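Local coordinates for protein leucine aminopeptidase A1, chloroplastic (Solanum lycopersicum, PDB 5D8N) that removes unsubstituted N-terminal amino acids from peptides as a hexameric, metal-dependent M17 aminopeptidase, takes part in wound signalling and insect defence, and has chaperone activity, at residues Glu218-Pro223 / Lys512-Tyr517. The protein carries 1 engineered substitution. Sequence-based numbering, arbitrary orientation.
With MG (magnesium ion), chain H.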
loop_
_atom_site.group_PDB
_atom_site.type_symbol
_atom_site.label_atom_id
_atom_site.label_comp_id
_atom_site.label_asym_id
_atom_site.label_seq_id
_atom_site.Cartn_x
_atom_site.Cartn_y
_atom_site.Cartn_z
ATOM N N GLU A 218 25.515 -7.737 24.186
ATOM C CA GLU A 218 25.986 -6.348 24.231
ATOM C C GLU A 218 26.299 -5.757 22.869
ATOM O O GLU A 218 25.923 -4.618 22.570
ATOM C CB GLU A 218 27.203 -6.237 25.140
ATOM C CG GLU A 218 26.847 -6.344 26.617
ATOM C CD GLU A 218 28.066 -6.196 27.514
ATOM O OE1 GLU A 218 29.170 -6.599 27.080
ATOM O OE2 GLU A 218 27.902 -5.767 28.682
ATOM N N LEU A 219 26.863 -6.588 21.997
ATOM C CA LEU A 219 27.236 -6.098 20.678
ATOM C C LEU A 219 25.987 -5.750 19.871
ATOM O O LEU A 219 25.983 -4.793 19.120
ATOM C CB LEU A 219 28.096 -7.121 19.947
ATOM C CG LEU A 219 29.494 -7.294 20.533
ATOM C CD1 LEU A 219 30.202 -8.438 19.838
ATOM C CD2 LEU A 219 30.303 -6.017 20.389
ATOM N N VAL A 220 24.927 -6.528 20.052
ATOM C CA VAL A 220 23.678 -6.324 19.336
ATOM C C VAL A 220 22.861 -5.208 19.986
ATOM O O VAL A 220 22.287 -4.409 19.291
ATOM C CB VAL A 220 22.857 -7.630 19.271
ATOM C CG1 VAL A 220 21.524 -7.400 18.575
ATOM C CG2 VAL A 220 23.631 -8.712 18.527
ATOM N N ASN A 221 22.665 -5.238 21.297
ATOM C CA ASN A 221 21.949 -4.169 21.953
ATOM C C ASN A 221 22.476 -2.792 21.571
ATOM O O ASN A 221 21.729 -1.829 21.574
ATOM C CB ASN A 221 22.050 -4.321 23.470
ATOM C CG ASN A 221 21.128 -5.378 24.029
ATOM O OD1 ASN A 221 20.220 -5.869 23.373
ATOM N ND2 ASN A 221 21.407 -5.785 25.251
ATOM N N ALA A 222 23.792 -2.635 21.495
ATOM C CA ALA A 222 24.370 -1.335 21.248
ATOM C C ALA A 222 23.912 -0.873 19.866
ATOM O O ALA A 222 23.898 -1.650 18.909
ATOM C CB ALA A 222 25.883 -1.420 21.319
ATOM N N PRO A 223 23.585 0.414 19.741
ATOM C CA PRO A 223 23.194 0.972 18.458
ATOM C C PRO A 223 24.400 1.242 17.567
ATOM O O PRO A 223 25.561 1.260 18.020
ATOM C CB PRO A 223 22.523 2.271 18.873
ATOM C CG PRO A 223 23.368 2.720 20.033
ATOM C CD PRO A 223 23.704 1.460 20.768
ATOM N N LYS A 512 12.496 -7.112 24.591
ATOM C CA LYS A 512 13.097 -5.973 23.883
ATOM C C LYS A 512 14.627 -5.929 23.985
ATOM O O LYS A 512 15.207 -4.933 24.406
ATOM C CB LYS A 512 12.522 -4.667 24.442
ATOM C CG LYS A 512 10.997 -4.561 24.399
ATOM C CD LYS A 512 10.470 -4.251 23.008
ATOM C CE LYS A 512 8.969 -4.525 22.893
ATOM N NZ LYS A 512 8.660 -5.170 21.585
ATOM N N ASN A 513 15.285 -7.054 23.745
ATOM C CA ASN A 513 16.723 -7.151 23.944
ATOM C C ASN A 513 17.249 -8.211 22.999
ATOM O O ASN A 513 16.533 -9.153 22.669
ATOM C CB ASN A 513 17.050 -7.493 25.411
ATOM C CG ASN A 513 18.056 -6.525 26.043
ATOM O OD1 ASN A 513 19.036 -6.936 26.681
ATOM N ND2 ASN A 513 17.809 -5.226 25.892
ATOM N N ALA A 514 18.555 -8.151 22.774
ATOM C CA ALA A 514 19.285 -9.194 22.077
ATOM C C ALA A 514 19.399 -10.468 22.917
ATOM O O ALA A 514 19.397 -10.413 24.145
ATOM C CB ALA A 514 20.673 -8.678 21.718
ATOM N N THR A 515 19.605 -11.599 22.252
ATOM C CA THR A 515 19.687 -12.875 22.950
ATOM C C THR A 515 21.093 -13.428 23.029
ATOM O O THR A 515 21.366 -14.268 23.886
ATOM C CB THR A 515 18.802 -13.955 22.275
ATOM O OG1 THR A 515 19.207 -14.092 20.926
ATOM C CG2 THR A 515 17.314 -13.561 22.307
ATOM N N GLY A 516 21.926 -13.112 22.048
ATOM C CA GLY A 516 23.203 -13.777 21.867
ATOM C C GLY A 516 23.028 -15.191 21.352
ATOM O O GLY A 516 23.917 -16.042 21.522
ATOM N N TYR A 517 21.887 -15.438 20.705
ATOM C CA TYR A 517 21.654 -16.685 20.005
ATOM C C TYR A 517 22.836 -17.064 19.134
ATOM O O TYR A 517 23.303 -16.275 18.322
ATOM C CB TYR A 517 20.380 -16.607 19.161
ATOM C CG TYR A 517 20.094 -17.869 18.388
ATOM C CD1 TYR A 517 20.643 -18.082 17.131
ATOM C CD2 TYR A 517 19.204 -18.811 18.871
ATOM C CE1 TYR A 517 20.460 -19.285 16.468
ATOM C CE2 TYR A 517 18.886 -19.941 18.143
ATOM C CZ TYR A 517 19.566 -20.210 16.976
ATOM O OH TYR A 517 19.253 -21.355 16.274
HETATM MG MG MG H . 22.677 -2.850 17.698
HETATM O O HOH W 1 24.756 -3.648 17.124
HETATM O O HOH W 2 20.586 -2.275 18.061
HETATM O O HOH W 3 22.941 -1.633 15.893
HETATM O O HOH W 4 22.073 -4.351 16.269
#
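With CG of Asn-221 anti to its carbonyl carbon (chi1 -78°), the side-chain amide leaves the last turn of helix 197-221 and reaches the short strand 513-514; at Val-220, CG1 lies anti to the backbone N, beside the methyl of Ala-514. Asn-221 uses both ends of its amide. OD1 takes the backbone N-H of Ala-514 at 2.9 Å, an almost straight bond (168°) whose donor tilts only slightly from the carbonyl plane. ND2 gives to OD1 of Asn-513 at 3.0 Å, a more bent bond that reaches that oxygen from above its carbonyl plane, the two amides being turned 51° against each other. Asn-513 is held in turn by its own ND2, which donates to the carbonyl O of Lys-512, an acceptor lying in the amide plane. ND2 of Asn-221 also donates to OD2 of Asp-173. Strand 513-514 pairs antiparallel with strand 507-508 in a small two-stranded hairpin, where a G1 beta bulge places Lys-512 and Asn-513 opposite Ser-508, and this hairpin of the M17 catalytic domain packs on the C-terminal end of the long helix 197-221. A leucine in place of Asn-221 would probably leave the N-H of Ala-514 without its acceptor and OD1 of Asn-513 without this donor. Next to the amide pair the packing is apolar and tight: CB of Val-220 sits 3.4 Å from CB of Ala-514, and CG1 of Val-220 presses on the same methyl. At the helix end the carbonyls bind a magnesium ion, Val-220 O at 2.3 Å and Ala-222 O at 2.1 Å, with four waters completing six ligands; the site is distinct from the catalytic magnesium sites, the Val-220 side chain lying about 7 Å from that of Asp-325. One of these waters also donates to the carbonyl O of Leu-219 (2.6 Å).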